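Local coordinates for protein carbon monoxide dehydrogenase (Thermococcus sp. AM4, PDB 6T7J) that probably catalyses the reversible oxidation of carbon monoxide to carbon dioxide with ferredoxin as electron acceptor, at residues E615-Y618 and N619-E623; K467-K471 and R472-V476; N308-L311 and M312-V316; I484-M488 and E489-S493. One frame throughout, in Å; residues are numbered along the deposited sequence.

Contact 1 (E615-Y618 and N619-E623); sequences ETIY and NVILE
Glu-615 accepts from Asn-619 through its backbone O, with Asn-619 N 2.9 Å away. Its carboxylate leads away from this turn. Thr-616 O takes Val-620 N in the same way, at 159° at the hydrogen. Thr-616 OG1 is hydrogen-bonded to Tyr-605 OH and to Lys-612 O. Ile-617 starts the apolar side: its CG2 lies 4.0 Å from CD1 of Ile-621, one turn on. CG2 of Ile-617 is anti to the backbone N and CG1 of Ile-621 lies beside its own N, which brings the two branches together. This is regular i to i+4 packing inside the C-terminal helix 610-627, and Ile-617 and Ile-621 both rest on Val-446 of strand 444-448. Tyr-618 carries the main side-chain contact. Leu-622 CG sits over one face of its ring, 4.1 Å from the centroid and 21° off the normal, a CH-pi contact. Leu-622 CD1 comes down near the outer part of the ring, 3.5 Å from Tyr-618 CE2. Putting an alanine at this position removes the ring, and Leu-622 would probably lose the flat surface that fixes its isobutyl group. Tyr-618 O accepts from Leu-622 N at 2.9 Å.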
loop_
_atom_site.group_PDB
_atom_site.type_symbol
_atom_site.label_atom_id
_atom_site.label_comp_id
_atom_site.label_asym_id
_atom_site.label_seq_id
_atom_site.Cartn_x
_atom_site.Cartn_y
_atom_site.Cartn_z
ATOM N N GLU A 615 -30.280 10.015 16.761
ATOM C CA GLU A 615 -31.344 10.864 16.232
ATOM C C GLU A 615 -31.162 11.114 14.739
ATOM O O GLU A 615 -32.134 11.077 13.972
ATOM C CB GLU A 615 -31.397 12.181 17.002
ATOM C CG GLU A 615 -32.120 12.075 18.334
ATOM C CD GLU A 615 -31.551 13.005 19.385
ATOM O OE1 GLU A 615 -31.273 14.178 19.054
ATOM O OE2 GLU A 615 -31.383 12.562 20.540
ATOM N N THR A 616 -29.921 11.350 14.303
ATOM C CA THR A 616 -29.676 11.582 12.880
ATOM C C THR A 616 -29.962 10.332 12.055
ATOM O O THR A 616 -30.577 10.413 10.984
ATOM C CB THR A 616 -28.240 12.047 12.649
ATOM O OG1 THR A 616 -27.949 13.164 13.497
ATOM C CG2 THR A 616 -28.046 12.458 11.195
ATOM N N ILE A 617 -29.513 9.167 12.533
ATOM C CA ILE A 617 -29.756 7.917 11.819
ATOM C C ILE A 617 -31.251 7.641 11.732
ATOM O O ILE A 617 -31.766 7.241 10.678
ATOM C CB ILE A 617 -28.997 6.765 12.505
ATOM C CG1 ILE A 617 -27.509 6.815 12.146
ATOM C CG2 ILE A 617 -29.607 5.417 12.145
ATOM C CD1 ILE A 617 -26.604 6.192 13.187
ATOM N N TYR A 618 -31.974 7.867 12.830
ATOM C CA TYR A 618 -33.416 7.656 12.820
ATOM C C TYR A 618 -34.111 8.614 11.862
ATOM O O TYR A 618 -35.063 8.231 11.173
ATOM C CB TYR A 618 -33.975 7.810 14.232
ATOM C CG TYR A 618 -35.444 7.487 14.327
ATOM C CD1 TYR A 618 -35.900 6.188 14.137
ATOM C CD2 TYR A 618 -36.376 8.478 14.600
ATOM C CE1 TYR A 618 -37.243 5.885 14.222
ATOM C CE2 TYR A 618 -37.722 8.184 14.688
ATOM C CZ TYR A 618 -38.150 6.888 14.496
ATOM O OH TYR A 618 -39.489 6.590 14.581
ATOM N N ASN A 619 -33.647 9.865 11.797
ATOM C CA ASN A 619 -34.253 10.820 10.875
ATOM C C ASN A 619 -33.982 10.436 9.426
ATOM O O ASN A 619 -34.857 10.582 8.566
ATOM C CB ASN A 619 -33.740 12.229 11.167
ATOM C CG ASN A 619 -34.457 12.875 12.337
ATOM O OD1 ASN A 619 -35.575 12.489 12.682
ATOM N ND2 ASN A 619 -33.815 13.860 12.956
ATOM N N VAL A 620 -32.778 9.936 9.138
ATOM C CA VAL A 620 -32.475 9.468 7.787
ATOM C C VAL A 620 -33.355 8.273 7.432
ATOM O O VAL A 620 -33.847 8.154 6.299
ATOM C CB VAL A 620 -30.974 9.140 7.663
ATOM C CG1 VAL A 620 -30.722 8.127 6.553
ATOM C CG2 VAL A 620 -30.172 10.410 7.420
ATOM N N ILE A 621 -33.580 7.380 8.397
ATOM C CA ILE A 621 -34.458 6.236 8.161
ATOM C C ILE A 621 -35.883 6.705 7.883
ATOM O O ILE A 621 -36.555 6.192 6.980
ATOM C CB ILE A 621 -34.404 5.263 9.352
ATOM C CG1 ILE A 621 -33.048 4.554 9.398
ATOM C CG2 ILE A 621 -35.535 4.249 9.267
ATOM C CD1 ILE A 621 -32.854 3.690 10.623
ATOM N N LEU A 622 -36.366 7.683 8.654
ATOM C CA LEU A 622 -37.702 8.222 8.414
ATOM C C LEU A 622 -37.791 8.882 7.044
ATOM O O LEU A 622 -38.826 8.801 6.371
ATOM C CB LEU A 622 -38.073 9.215 9.516
ATOM C CG LEU A 622 -38.398 8.632 10.893
ATOM C CD1 LEU A 622 -39.019 9.695 11.787
ATOM C CD2 LEU A 622 -39.315 7.426 10.770
ATOM N N GLU A 623 -36.711 9.538 6.615
ATOM C CA GLU A 623 -36.663 10.123 5.279
ATOM C C GLU A 623 -36.794 9.045 4.208
ATOM O O GLU A 623 -37.560 9.192 3.246
ATOM C CB GLU A 623 -35.358 10.900 5.109
ATOM C CG GLU A 623 -35.417 12.044 4.120
ATOM C CD GLU A 623 -34.175 12.910 4.177
ATOM O OE1 GLU A 623 -33.318 12.788 3.274
ATOM O OE2 GLU A 623 -34.055 13.709 5.131
#

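Contact 2 (K467-K471 and R472-V476); sequences KELIK and RDVLV
Ile-470 and Val-476 make the tight end of this contact. Their CG2 methyls are 3.3 Å apart, and the side chains cross at about a right angle. Ile-470 CG1 sits between the backbone N and the carbonyl carbon (chi1 62°), which leaves CG2 facing the strand. Leu-469 CB adds to the same buried side, 3.8 Å from Val-476 CG2. Between helix and strand the chain turns in a Schellman motif. Asp-473, with positive phi, is its C-prime residue. Asp-473 N bonds to Ile-470 O at 3.2 Å, from above the carbonyl plane. Val-474 N reaches Leu-469 O in a weak bond of 3.1 Å. The outer side is looser and charged. Glu-468 OE1 grips Lys-471 NZ at 2.7 Å, and its OE2 meets Arg-472 NH1 at 3.5 Å. The carboxylate and guanidinium planes are 72° apart, so this second bridge is not a flat paired one. An alanine in place of Arg-472 would probably leave Glu-468 OE2 without its partner in this network. The unit is the helix-to-strand half of a beta-alpha-beta crossover. Strand 474-478 lies beside strand 444-448, Arg-472 touches Glu-615 and Tyr-618 of helix 610-627, and Asp-473 bonds to the backbone N atoms of Gly-503 and Leu-504 at helix 502-511.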
loop_
_atom_site.group_PDB
_atom_site.type_symbol
_atom_site.label_atom_id
_atom_site.label_comp_id
_atom_site.label_asym_id
_atom_site.label_seq_id
_atom_site.Cartn_x
_atom_site.Cartn_y
_atom_site.Cartn_z
ATOM N N LYS A 467 -29.015 0.891 21.979
ATOM C CA LYS A 467 -30.183 1.092 22.829
ATOM C C LYS A 467 -31.123 2.133 22.236
ATOM O O LYS A 467 -32.337 1.908 22.131
ATOM C CB LYS A 467 -29.741 1.534 24.225
ATOM C CG LYS A 467 -29.284 0.432 25.161
ATOM C CD LYS A 467 -29.141 0.997 26.569
ATOM C CE LYS A 467 -28.102 0.253 27.385
ATOM N NZ LYS A 467 -28.636 -1.019 27.942
ATOM N N GLU A 468 -30.578 3.298 21.876
ATOM C CA GLU A 468 -31.408 4.373 21.350
ATOM C C GLU A 468 -32.083 3.967 20.051
ATOM O O GLU A 468 -33.181 4.446 19.750
ATOM C CB GLU A 468 -30.569 5.634 21.141
ATOM C CG GLU A 468 -30.107 6.303 22.425
ATOM C CD GLU A 468 -31.260 6.866 23.236
ATOM O OE1 GLU A 468 -31.391 6.490 24.421
ATOM O OE2 GLU A 468 -32.034 7.681 22.690
ATOM N N LEU A 469 -31.455 3.083 19.274
ATOM C CA LEU A 469 -32.080 2.638 18.035
ATOM C C LEU A 469 -33.184 1.619 18.302
ATOM O O LEU A 469 -34.287 1.734 17.756
ATOM C CB LEU A 469 -31.025 2.064 17.088
ATOM C CG LEU A 469 -30.135 3.109 16.408
ATOM C CD1 LEU A 469 -29.158 2.449 15.456
ATOM C CD2 LEU A 469 -30.976 4.148 15.680
ATOM N N ILE A 470 -32.915 0.621 19.151
ATOM C CA ILE A 470 -33.923 -0.415 19.372
ATOM C C ILE A 470 -35.116 0.130 20.146
ATOM O O ILE A 470 -36.228 -0.401 20.030
ATOM C CB ILE A 470 -33.329 -1.647 20.084
ATOM C CG1 ILE A 470 -32.801 -1.283 21.470
ATOM C CG2 ILE A 470 -32.254 -2.279 19.261
ATOM C CD1 ILE A 470 -32.366 -2.483 22.277
ATOM N N LYS A 471 -34.925 1.183 20.947
ATOM C CA LYS A 471 -36.067 1.773 21.636
ATOM C C LYS A 471 -36.978 2.542 20.685
ATOM O O LYS A 471 -38.150 2.758 21.008
ATOM C CB LYS A 471 -35.592 2.682 22.775
ATOM C CG LYS A 471 -35.459 4.151 22.403
ATOM C CD LYS A 471 -35.465 5.042 23.638
ATOM C CE LYS A 471 -34.202 4.861 24.463
ATOM N NZ LYS A 471 -33.915 6.056 25.311
ATOM N N ARG A 472 -36.471 2.950 19.520
ATOM C CA ARG A 472 -37.277 3.591 18.490
ATOM C C ARG A 472 -37.738 2.605 17.421
ATOM O O ARG A 472 -38.057 3.021 16.301
ATOM C CB ARG A 472 -36.503 4.745 17.848
ATOM C CG ARG A 472 -35.907 5.721 18.845
ATOM C CD ARG A 472 -36.076 7.166 18.393
ATOM N NE ARG A 472 -34.854 7.951 18.562
ATOM C CZ ARG A 472 -34.382 8.373 19.732
ATOM N NH1 ARG A 472 -33.262 9.081 19.781
ATOM N NH2 ARG A 472 -35.027 8.088 20.857
ATOM N N ASP A 473 -37.763 1.310 17.745
ATOM C CA ASP A 473 -38.220 0.259 16.833
ATOM C C ASP A 473 -37.353 0.191 15.573
ATOM O O ASP A 473 -37.851 0.205 14.445
ATOM C CB ASP A 473 -39.697 0.446 16.473
ATOM C CG ASP A 473 -40.625 -0.272 17.432
ATOM O OD1 ASP A 473 -40.172 -1.229 18.094
ATOM O OD2 ASP A 473 -41.807 0.122 17.524
ATOM N N VAL A 474 -36.040 0.110 15.775
ATOM C CA VAL A 474 -35.078 -0.052 14.690
ATOM C C VAL A 474 -34.286 -1.325 14.953
ATOM O O VAL A 474 -33.579 -1.424 15.965
ATOM C CB VAL A 474 -34.141 1.158 14.562
ATOM C CG1 VAL A 474 -33.223 0.992 13.361
ATOM C CG2 VAL A 474 -34.943 2.446 14.452
ATOM N N LEU A 475 -34.405 -2.295 14.047
ATOM C CA LEU A 475 -33.673 -3.548 14.175
ATOM C C LEU A 475 -32.179 -3.297 14.023
ATOM O O LEU A 475 -31.721 -2.781 12.991
ATOM C CB LEU A 475 -34.164 -4.555 13.138
ATOM C CG LEU A 475 -33.428 -5.894 13.058
ATOM C CD1 LEU A 475 -33.466 -6.625 14.396
ATOM C CD2 LEU A 475 -34.022 -6.757 11.956
ATOM N N VAL A 476 -31.425 -3.665 15.052
ATOM C CA VAL A 476 -29.987 -3.464 15.126
ATOM C C VAL A 476 -29.305 -4.780 14.793
ATOM O O VAL A 476 -29.539 -5.793 15.467
ATOM C CB VAL A 476 -29.577 -2.966 16.522
ATOM C CG1 VAL A 476 -28.083 -2.887 16.658
ATOM C CG2 VAL A 476 -30.186 -1.613 16.794
#

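Contact 3 (N308-L311 and M312-V316); sequences NEVL and MRLGV
The carboxylate of Glu-309 and the guanidinium of Arg-313 are the flat groups that meet, and their planes are 29° apart. OE1 of Glu-309 approaches the guanidinium obliquely and forms a salt bridge to Arg-313 NH1 at 2.9 Å. The two side chains run side by side, pointing the same way. One water joins them a second time: it donates to Glu-309 OE1 at 3.0 Å and accepts from Arg-313 NH2 at 2.9 Å. OE1 is thus held by both NH1 and the water. Glu-309 OE2 has a separate partner in Ser-521 OG, and Arg-313 NH2 also forms a salt bridge with Asp-239. Arg-313 runs back toward the start of the helix alongside Glu-309, and the bend of Glu-309 at chi2 (-85°) turns OE1 to NH1. Asn-308, hydrogen-bonded through OD1 to His-518, has its side chain about 6 Å from the broken iron-sulfur cluster. Val-310 packs on Val-316, with Val-310 CG2 3.7 Å from Val-316 CB, an oblique contact after the turn. Separately, Leu-311 CD1 makes a carbon-to-oxygen contact of 3.3 Å with Val-316 O. Gly-315, with positive phi, is the first residue to leave helical backbone angles. Gly-315 N donates to Leu-311 O at 3.1 Å, from above the carbonyl plane. Val-316 N then makes a weak bond back to Val-310 O, which also accepts from Leu-314 N. Helix 304-314 connects strands 297-303 and 318-320 in a beta-alpha-beta unit. Val-310 and Leu-314 lean on helix 271-281, Arg-313 on helix 212-242, and Leu-311 and Met-312 on His-518 of strand 516-518.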
loop_
_atom_site.group_PDB
_atom_site.type_symbol
_atom_site.label_atom_id
_atom_site.label_comp_id
_atom_site.label_asym_id
_atom_site.label_seq_id
_atom_site.Cartn_x
_atom_site.Cartn_y
_atom_site.Cartn_z
ATOM N N ASN A 308 -14.977 -13.943 17.734
ATOM C CA ASN A 308 -16.324 -13.899 17.175
ATOM C C ASN A 308 -16.576 -15.086 16.253
ATOM O O ASN A 308 -17.683 -15.631 16.227
ATOM C CB ASN A 308 -16.547 -12.586 16.427
ATOM C CG ASN A 308 -16.969 -11.455 17.344
ATOM O OD1 ASN A 308 -17.765 -11.651 18.263
ATOM N ND2 ASN A 308 -16.433 -10.266 17.099
ATOM N N GLU A 309 -15.564 -15.496 15.488
ATOM C CA GLU A 309 -15.716 -16.659 14.615
ATOM C C GLU A 309 -16.017 -17.912 15.428
ATOM O O GLU A 309 -16.991 -18.632 15.155
ATOM C CB GLU A 309 -14.454 -16.864 13.769
ATOM C CG GLU A 309 -14.012 -15.655 12.961
ATOM C CD GLU A 309 -14.710 -15.548 11.619
ATOM O OE1 GLU A 309 -15.654 -16.328 11.370
ATOM O OE2 GLU A 309 -14.313 -14.680 10.812
ATOM N N VAL A 310 -15.188 -18.184 16.442
ATOM C CA VAL A 310 -15.414 -19.387 17.243
ATOM C C VAL A 310 -16.699 -19.266 18.059
ATOM O O VAL A 310 -17.339 -20.277 18.367
ATOM C CB VAL A 310 -14.197 -19.698 18.137
ATOM C CG1 VAL A 310 -13.012 -20.102 17.280
ATOM C CG2 VAL A 310 -13.848 -18.516 19.020
ATOM N N LEU A 311 -17.119 -18.043 18.388
ATOM C CA LEU A 311 -18.378 -17.853 19.099
ATOM C C LEU A 311 -19.566 -18.171 18.200
ATOM O O LEU A 311 -20.496 -18.876 18.606
ATOM C CB LEU A 311 -18.466 -16.419 19.622
ATOM C CG LEU A 311 -19.836 -15.918 20.082
ATOM C CD1 LEU A 311 -20.139 -16.442 21.470
ATOM C CD2 LEU A 311 -19.896 -14.398 20.061
ATOM N N MET A 312 -19.547 -17.655 16.968
ATOM C CA MET A 312 -20.653 -17.873 16.045
ATOM C C MET A 312 -20.762 -19.332 15.631
ATOM O O MET A 312 -21.873 -19.826 15.409
ATOM C CB MET A 312 -20.493 -16.993 14.804
ATOM C CG MET A 312 -20.484 -15.497 15.080
ATOM S SD MET A 312 -22.106 -14.733 14.934
ATOM C CE MET A 312 -22.472 -15.039 13.207
ATOM N N ARG A 313 -19.637 -20.039 15.519
ATOM C CA ARG A 313 -19.704 -21.404 15.010
ATOM C C ARG A 313 -19.776 -22.467 16.100
ATOM O O ARG A 313 -20.521 -23.440 15.950
ATOM C CB ARG A 313 -18.510 -21.690 14.098
ATOM C CG ARG A 313 -18.850 -21.600 12.621
ATOM C CD ARG A 313 -17.715 -20.974 11.839
ATOM N NE ARG A 313 -18.203 -20.088 10.788
ATOM C CZ ARG A 313 -17.455 -19.181 10.171
ATOM N NH1 ARG A 313 -16.178 -19.041 10.499
ATOM N NH2 ARG A 313 -17.980 -18.417 9.225
ATOM N N LEU A 314 -19.034 -22.314 17.198
ATOM C CA LEU A 314 -18.931 -23.362 18.203
ATOM C C LEU A 314 -19.546 -22.996 19.545
ATOM O O LEU A 314 -19.728 -23.885 20.384
ATOM C CB LEU A 314 -17.458 -23.742 18.412
ATOM C CG LEU A 314 -16.640 -23.853 17.125
ATOM C CD1 LEU A 314 -15.152 -23.813 17.423
ATOM C CD2 LEU A 314 -17.008 -25.122 16.373
ATOM N N GLY A 315 -19.879 -21.727 19.771
ATOM C CA GLY A 315 -20.353 -21.311 21.074
ATOM C C GLY A 315 -19.255 -21.019 22.066
ATOM O O GLY A 315 -19.511 -21.006 23.273
ATOM N N VAL A 316 -18.033 -20.795 21.591
ATOM C CA VAL A 316 -16.920 -20.474 22.491
ATOM C C VAL A 316 -17.208 -19.148 23.184
ATOM O O VAL A 316 -17.583 -18.167 22.511
ATOM C CB VAL A 316 -15.596 -20.410 21.708
ATOM C CG1 VAL A 316 -14.455 -19.981 22.617
ATOM C CG2 VAL A 316 -15.297 -21.753 21.055
HETATM O O HOH W 1 -16.543 -15.980 8.534
#

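Contact 4 (I484-M488 and E489-S493); sequences IAAAM and EGLMS
Ala-486 O gathers two hydrogen bonds at the end of the helix. Leu-491 N donates to it at 3.0 Å and Gly-490 N at 3.2 Å. The Gly-490 bond is the straighter at the hydrogen, 155° against 136°. One residue earlier, Glu-489 N donates to Ala-485 O at 2.9 Å in the usual helical pattern. A further bond lies in the exit itself: Ser-493 OG donates to Gly-490 O at 2.7 Å, and Ser-493 N makes a weak bond to the same oxygen. Together they hold the type I turn from Gly-490 to Ser-493. The apolar contacts are few and of ordinary van der Waals length. Met-492 CE rests 3.8 Å from Ala-486 CB. Its SD lies 4.1 Å from Ala-487 CB, and also near the Ala-487 backbone N. The chain of Met-492 is extended beyond CG, so that it runs back along the helix and its sulfur and methyl meet successive alanines. Leu-491 CB approaches Ala-486 CB as well, and its side chain also packs on Val-463 and Ala-466 of helix 460-471. The carboxylate of Glu-489 leads off from this turn and makes a long, weak ion pair with Lys-467. Gly-490 has positive phi, and a side chain there would collide with the preceding carbonyl O. The arrangement is a helix C-terminus ended by a C-prime glycine, leading into a type I beta turn. Helix 480-489 carries Cys-481 in its first turn, and Cys-481 lines the pocket of the broken iron-sulfur cluster.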
loop_
_atom_site.group_PDB
_atom_site.type_symbol
_atom_site.label_atom_id
_atom_site.label_comp_id
_atom_site.label_asym_id
_atom_site.label_seq_id
_atom_site.Cartn_x
_atom_site.Cartn_y
_atom_site.Cartn_z
ATOM N N ILE A 484 -19.232 -7.718 20.296
ATOM C CA ILE A 484 -18.713 -8.121 21.607
ATOM C C ILE A 484 -19.249 -7.200 22.699
ATOM O O ILE A 484 -19.637 -7.661 23.783
ATOM C CB ILE A 484 -17.175 -8.158 21.595
ATOM C CG1 ILE A 484 -16.677 -9.108 20.506
ATOM C CG2 ILE A 484 -16.646 -8.602 22.950
ATOM C CD1 ILE A 484 -15.174 -9.118 20.349
ATOM N N ALA A 485 -19.303 -5.893 22.431
ATOM C CA ALA A 485 -19.818 -4.942 23.413
ATOM C C ALA A 485 -21.295 -5.188 23.701
ATOM O O ALA A 485 -21.725 -5.204 24.861
ATOM C CB ALA A 485 -19.599 -3.513 22.918
ATOM N N ALA A 486 -22.090 -5.375 22.645
ATOM C CA ALA A 486 -23.515 -5.631 22.815
ATOM C C ALA A 486 -23.751 -6.933 23.568
ATOM O O ALA A 486 -24.670 -7.025 24.390
ATOM C CB ALA A 486 -24.208 -5.664 21.453
ATOM N N ALA A 487 -22.925 -7.947 23.308
ATOM C CA ALA A 487 -23.069 -9.218 24.004
ATOM C C ALA A 487 -22.709 -9.082 25.477
ATOM O O ALA A 487 -23.383 -9.653 26.341
ATOM C CB ALA A 487 -22.201 -10.283 23.331
ATOM N N MET A 488 -21.654 -8.325 25.785
ATOM C CA MET A 488 -21.259 -8.157 27.179
ATOM C C MET A 488 -22.252 -7.295 27.949
ATOM O O MET A 488 -22.401 -7.461 29.165
ATOM C CB MET A 488 -19.859 -7.553 27.262
ATOM C CG MET A 488 -18.765 -8.452 26.722
ATOM S SD MET A 488 -17.140 -7.688 26.837
ATOM C CE MET A 488 -17.401 -6.209 25.860
ATOM N N GLU A 489 -22.935 -6.370 27.268
ATOM C CA GLU A 489 -23.894 -5.522 27.966
ATOM C C GLU A 489 -25.178 -6.275 28.297
ATOM O O GLU A 489 -25.752 -6.088 29.376
ATOM C CB GLU A 489 -24.212 -4.283 27.130
ATOM C CG GLU A 489 -25.266 -3.391 27.756
ATOM C CD GLU A 489 -24.666 -2.339 28.671
ATOM O OE1 GLU A 489 -23.426 -2.183 28.666
ATOM O OE2 GLU A 489 -25.435 -1.667 29.391
ATOM N N GLY A 490 -25.640 -7.128 27.389
ATOM C CA GLY A 490 -26.883 -7.842 27.597
ATOM C C GLY A 490 -27.887 -7.562 26.501
ATOM O O GLY A 490 -29.041 -7.993 26.578
ATOM N N LEU A 491 -27.454 -6.834 25.473
ATOM C CA LEU A 491 -28.319 -6.497 24.350
ATOM C C LEU A 491 -28.564 -7.674 23.417
ATOM O O LEU A 491 -29.345 -7.537 22.469
ATOM C CB LEU A 491 -27.722 -5.328 23.570
ATOM C CG LEU A 491 -27.598 -4.019 24.351
ATOM C CD1 LEU A 491 -26.893 -2.966 23.518
ATOM C CD2 LEU A 491 -28.970 -3.530 24.793
ATOM N N MET A 492 -27.920 -8.816 23.655
ATOM C CA MET A 492 -28.150 -10.020 22.867
ATOM C C MET A 492 -28.664 -11.171 23.720
ATOM O O MET A 492 -28.719 -12.309 23.241
ATOM C CB MET A 492 -26.871 -10.429 22.131
ATOM C CG MET A 492 -26.506 -9.496 20.989
ATOM S SD MET A 492 -24.863 -9.794 20.310
ATOM C CE MET A 492 -24.789 -8.521 19.053
ATOM N N SER A 493 -29.036 -10.906 24.968
ATOM C CA SER A 493 -29.635 -11.910 25.828
ATOM C C SER A 493 -31.132 -12.009 25.552
ATOM O O SER A 493 -31.730 -11.087 24.991
ATOM C CB SER A 493 -29.381 -11.562 27.293
ATOM O OG SER A 493 -29.909 -10.288 27.616
#

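Overall arrangement
Contact 1 is the outermost of the four, on the partly buried C-terminal helix. Contacts 2, 3 and 4 are buried. Contacts 1 and 2 touch directly, with centres about 12 Å apart. Both pack on strand 444-448, and contact 1 also rests on strand 474-478, which contact 2 leads into. Contact 2 also meets contact 4, at the side of helix 460-471. Contacts 3 and 4 touch where Asn-308 meets Ile-484, in the region of the broken cluster, and both pack on strand 516-518. Contacts 2, 3 and 4 all lie where a helix ends, whereas contact 1 is mid-helix. Salt bridges mark contacts 2 and 3; contact 4 relies on alanine and methionine packing, contact 1 on an aromatic face.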